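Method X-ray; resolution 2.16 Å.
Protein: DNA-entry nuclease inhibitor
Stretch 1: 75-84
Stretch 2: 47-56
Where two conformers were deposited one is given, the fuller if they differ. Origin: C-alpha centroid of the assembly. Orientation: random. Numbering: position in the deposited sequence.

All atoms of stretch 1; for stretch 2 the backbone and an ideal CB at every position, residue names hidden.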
# COMPACT_ATOMS: atom_id res chain seq x y z
N TYR A 75 1.36 3.15 5.08
CA TYR A 75 2.04 4.44 5.21
C TYR A 75 1.34 5.36 6.21
O TYR A 75 0.16 5.16 6.51
CB TYR A 75 2.14 5.15 3.85
CG TYR A 75 0.81 5.45 3.19
CD1 TYR A 75 0.18 4.50 2.38
CD2 TYR A 75 0.18 6.68 3.37
CE1 TYR A 75 -1.03 4.78 1.77
CE2 TYR A 75 -1.03 6.96 2.76
CZ TYR A 75 -1.63 6.01 1.96
OH TYR A 75 -2.83 6.28 1.36
N GLU A 76 2.07 6.35 6.71
CA GLU A 76 1.52 7.34 7.64
C GLU A 76 1.43 8.74 7.03
O GLU A 76 0.87 9.65 7.66
CB GLU A 76 2.35 7.36 8.92
CG GLU A 76 2.20 6.11 9.76
CD GLU A 76 2.65 6.29 11.19
OE1 GLU A 76 3.50 7.17 11.46
OE2 GLU A 76 2.15 5.55 12.06
N LYS A 77 1.96 8.91 5.83
CA LYS A 77 1.91 10.19 5.13
C LYS A 77 2.07 9.97 3.63
O LYS A 77 2.92 9.20 3.20
CB LYS A 77 3.01 11.12 5.64
CG LYS A 77 2.97 12.54 5.09
CD LYS A 77 1.71 13.28 5.51
CE LYS A 77 1.90 14.79 5.48
NZ LYS A 77 0.70 15.50 6.00
N LYS A 78 1.24 10.65 2.84
CA LYS A 78 1.35 10.65 1.39
C LYS A 78 1.38 12.09 0.91
O LYS A 78 0.48 12.87 1.22
CB LYS A 78 0.17 9.91 0.76
CG LYS A 78 0.22 9.84 -0.76
CD LYS A 78 -0.97 9.09 -1.33
CE LYS A 78 -0.93 9.06 -2.85
NZ LYS A 78 -2.06 8.29 -3.43
N VAL A 79 2.42 12.44 0.15
CA VAL A 79 2.57 13.78 -0.39
C VAL A 79 2.83 13.66 -1.89
O VAL A 79 3.75 12.96 -2.30
CB VAL A 79 3.75 14.52 0.27
CG1 VAL A 79 3.71 15.99 -0.09
CG2 VAL A 79 3.71 14.34 1.78
N THR A 80 2.01 14.34 -2.69
CA THR A 80 2.17 14.36 -4.14
C THR A 80 2.42 15.79 -4.62
O THR A 80 1.61 16.68 -4.37
CB THR A 80 0.94 13.78 -4.86
OG1 THR A 80 0.74 12.43 -4.43
CG2 THR A 80 1.11 13.82 -6.37
N VAL A 81 3.54 16.00 -5.31
CA VAL A 81 3.99 17.33 -5.71
C VAL A 81 4.44 17.34 -7.17
O VAL A 81 5.10 16.40 -7.62
CB VAL A 81 5.18 17.79 -4.82
CG1 VAL A 81 5.65 19.19 -5.21
CG2 VAL A 81 4.79 17.73 -3.35
N PRO A 82 4.07 18.39 -7.93
CA PRO A 82 4.63 18.57 -9.27
C PRO A 82 6.15 18.78 -9.22
O PRO A 82 6.65 19.47 -8.34
CB PRO A 82 3.94 19.84 -9.78
CG PRO A 82 2.66 19.90 -9.02
CD PRO A 82 2.96 19.34 -7.67
N PHE A 83 6.86 18.18 -10.17
CA PHE A 83 8.32 18.25 -10.19
C PHE A 83 8.86 18.19 -11.61
O PHE A 83 8.57 17.25 -12.35
CB PHE A 83 8.91 17.11 -9.36
CG PHE A 83 10.40 17.17 -9.22
CD1 PHE A 83 11.01 18.24 -8.59
CD2 PHE A 83 11.20 16.15 -9.72
CE1 PHE A 83 12.39 18.30 -8.46
CE2 PHE A 83 12.57 16.20 -9.59
CZ PHE A 83 13.17 17.28 -8.96
N HIS A 84 9.63 19.21 -11.98
CA HIS A 84 10.22 19.30 -13.31
C HIS A 84 11.70 18.95 -13.24
O HIS A 84 12.42 19.47 -12.39
CB HIS A 84 10.04 20.70 -13.88
CG HIS A 84 10.68 20.89 -15.22
ND1 HIS A 84 10.11 20.43 -16.39
CD2 HIS A 84 11.84 21.49 -15.58
CE1 HIS A 84 10.89 20.74 -17.41
NE2 HIS A 84 11.94 21.38 -16.95
N UNK A 47 12.68 26.60 -6.33
CA UNK A 47 13.39 26.48 -7.61
C UNK A 47 13.06 25.17 -8.30
O UNK A 47 11.92 24.94 -8.72
CB UNK A 47 14.90 26.59 -7.40
N UNK A 48 14.06 24.30 -8.40
CA UNK A 48 13.85 22.97 -8.95
C UNK A 48 14.16 21.90 -7.91
O UNK A 48 14.75 20.87 -8.24
CB UNK A 48 14.71 22.76 -10.20
N UNK A 49 13.75 22.14 -6.67
CA UNK A 49 14.03 21.21 -5.57
C UNK A 49 12.83 21.07 -4.65
O UNK A 49 12.10 22.03 -4.41
CB UNK A 49 15.25 21.68 -4.77
N UNK A 50 12.63 19.85 -4.14
CA UNK A 50 11.59 19.57 -3.16
C UNK A 50 12.21 18.87 -1.96
O UNK A 50 12.87 17.84 -2.12
CB UNK A 50 10.47 18.72 -3.77
N UNK A 51 12.01 19.43 -0.77
CA UNK A 51 12.41 18.76 0.46
C UNK A 51 11.19 18.11 1.08
O UNK A 51 10.14 18.74 1.19
CB UNK A 51 13.06 19.74 1.44
N UNK A 52 11.34 16.85 1.48
CA UNK A 52 10.27 16.12 2.13
C UNK A 52 10.57 16.00 3.62
O UNK A 52 11.72 15.81 4.02
CB UNK A 52 10.09 14.74 1.50
N UNK A 53 9.53 16.13 4.43
CA UNK A 53 9.66 15.98 5.87
C UNK A 53 9.82 14.50 6.23
O UNK A 53 9.12 13.65 5.68
CB UNK A 53 8.45 16.58 6.58
N UNK A 54 10.74 14.22 7.14
CA UNK A 54 10.94 12.88 7.67
C UNK A 54 10.51 12.86 9.12
O UNK A 54 10.58 13.88 9.81
CB UNK A 54 12.40 12.44 7.53
N UNK A 55 10.06 11.70 9.59
CA UNK A 55 9.53 11.56 10.95
C UNK A 55 10.62 11.70 12.02
O UNK A 55 10.37 12.27 13.08
CB UNK A 55 8.84 10.21 11.10
N UNK A 56 11.80 11.17 11.74
CA UNK A 56 12.90 11.22 12.70
C UNK A 56 14.27 11.13 12.02
O UNK A 56 14.37 10.79 10.84
CB UNK A 56 12.75 10.09 13.72

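The strand 49-53 runs at 145° to the strand of stretch 1 (between N-to-C directions), the axes approaching to 8.2 Å. At that spacing most of the contact is made by side chains, with a few backbone atoms against them.

Position 47 has phi/psi of 57/-113, where glycine is most at ease, and its ideal CB has nothing of stretch 1 within 5.5 Å. Stretch 1 sets no preference; the residue is D47, which makes no contact with it.

At position 48 CA-to-CB points sideways, with the ideal CB 4.6 Å from H84 O and 5.3 Å from F83 CE1. A small residue fits readily, and phi/psi of -118/41 does not demand glycine. It is G48, whose carbonyl O lies 3.5 Å from F83 CE1, at that ring's edge.

Position 49 points away, so stretch 1 leaves the choice open. It is A49; its CA, rather than its methyl, meets the F83 ring edge, 4.4 Å from CE1.

Position 50 points toward stretch 1, its ideal CB 4.9 Å from F83 CD1 and 5.1 Å from V81 CG1. Such apolar surroundings suit leucine, isoleucine or methionine. The residue is I50. Its CD1 reaches F83 CD1 at 3.4 Å, V81 CG1 at 3.6 Å and P82 O at 3.7 Å, and it has the largest covered area in stretch 2, 74 Å².

Position 51 is out of reach, and many residues would do; it is S51, its OG hydrogen-bonded elsewhere in the structure.

Position 52 points toward V79, but the CA atoms are 8.4 Å apart and no atom of stretch 1 lies within 5.5 Å of the ideal CB. A long apolar or aromatic side chain could span the gap. F52 does so with chi1 m: CE1 is 4.3 Å from V79 CG1, which lies at the ring edge, and 4.4 Å from V81 CG2.

Position 53 also points toward stretch 1. A long acidic chain, or a neutral polar one, would suit the approach to K77. It is E53; the nearest approach is E53 OE1 to K77 CE, 5.2 Å, and no salt bridge forms.

Position 54 is out of reach and unconstrained from this side; it is A54.

Position 55 points toward E76, their CA atoms 9.6 Å apart. The carboxylate invites a long donor: lysine, arginine or glutamine. Q55 donates from NE2 to E76 OE1 (2.8 Å, 164°), while a water donates to both Q55 OE1 and E76 OE1.

Position 56 is out of reach by its CB, so the choice is open. It is R56, which donates from NH1 to Q55 OE1 (3.2 Å).

Stretch 2 47-56: DGAISFEAQR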
# COMPACT_ATOMS: atom_id res chain seq x y z
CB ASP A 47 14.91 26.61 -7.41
CG ASP A 47 15.67 26.60 -8.72
OD1 ASP A 47 15.03 26.54 -9.79
OD2 ASP A 47 16.92 26.66 -8.69
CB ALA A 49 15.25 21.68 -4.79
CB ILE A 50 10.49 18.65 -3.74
CG1 ILE A 50 9.87 19.25 -5.00
CG2 ILE A 50 9.41 18.38 -2.69
CD1 ILE A 50 9.09 18.26 -5.84
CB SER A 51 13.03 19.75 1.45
OG SER A 51 14.15 20.41 0.87
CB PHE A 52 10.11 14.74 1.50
CG PHE A 52 9.56 14.77 0.10
CD1 PHE A 52 8.22 15.02 -0.12
CD2 PHE A 52 10.40 14.57 -0.99
CE1 PHE A 52 7.71 15.06 -1.41
CE2 PHE A 52 9.90 14.61 -2.28
CZ PHE A 52 8.55 14.85 -2.49
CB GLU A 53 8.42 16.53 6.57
CG GLU A 53 8.53 16.59 8.09
CD GLU A 53 7.19 16.52 8.80
OE1 GLU A 53 6.19 16.10 8.17
OE2 GLU A 53 7.15 16.87 9.99
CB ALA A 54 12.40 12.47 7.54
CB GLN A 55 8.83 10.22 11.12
CG GLN A 55 7.52 10.12 10.34
CD GLN A 55 6.73 8.89 10.72
OE1 GLN A 55 7.30 7.86 11.08
NE2 GLN A 55 5.41 8.99 10.64
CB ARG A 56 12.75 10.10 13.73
CG ARG A 56 12.63 8.71 13.12
CD ARG A 56 12.27 7.66 14.16
NE ARG A 56 10.96 7.92 14.77
CZ ARG A 56 9.78 7.67 14.20
NH1 ARG A 56 9.71 7.14 12.98
NH2 ARG A 56 8.66 7.96 14.85
O HOH W 1 5.99 6.94 13.50
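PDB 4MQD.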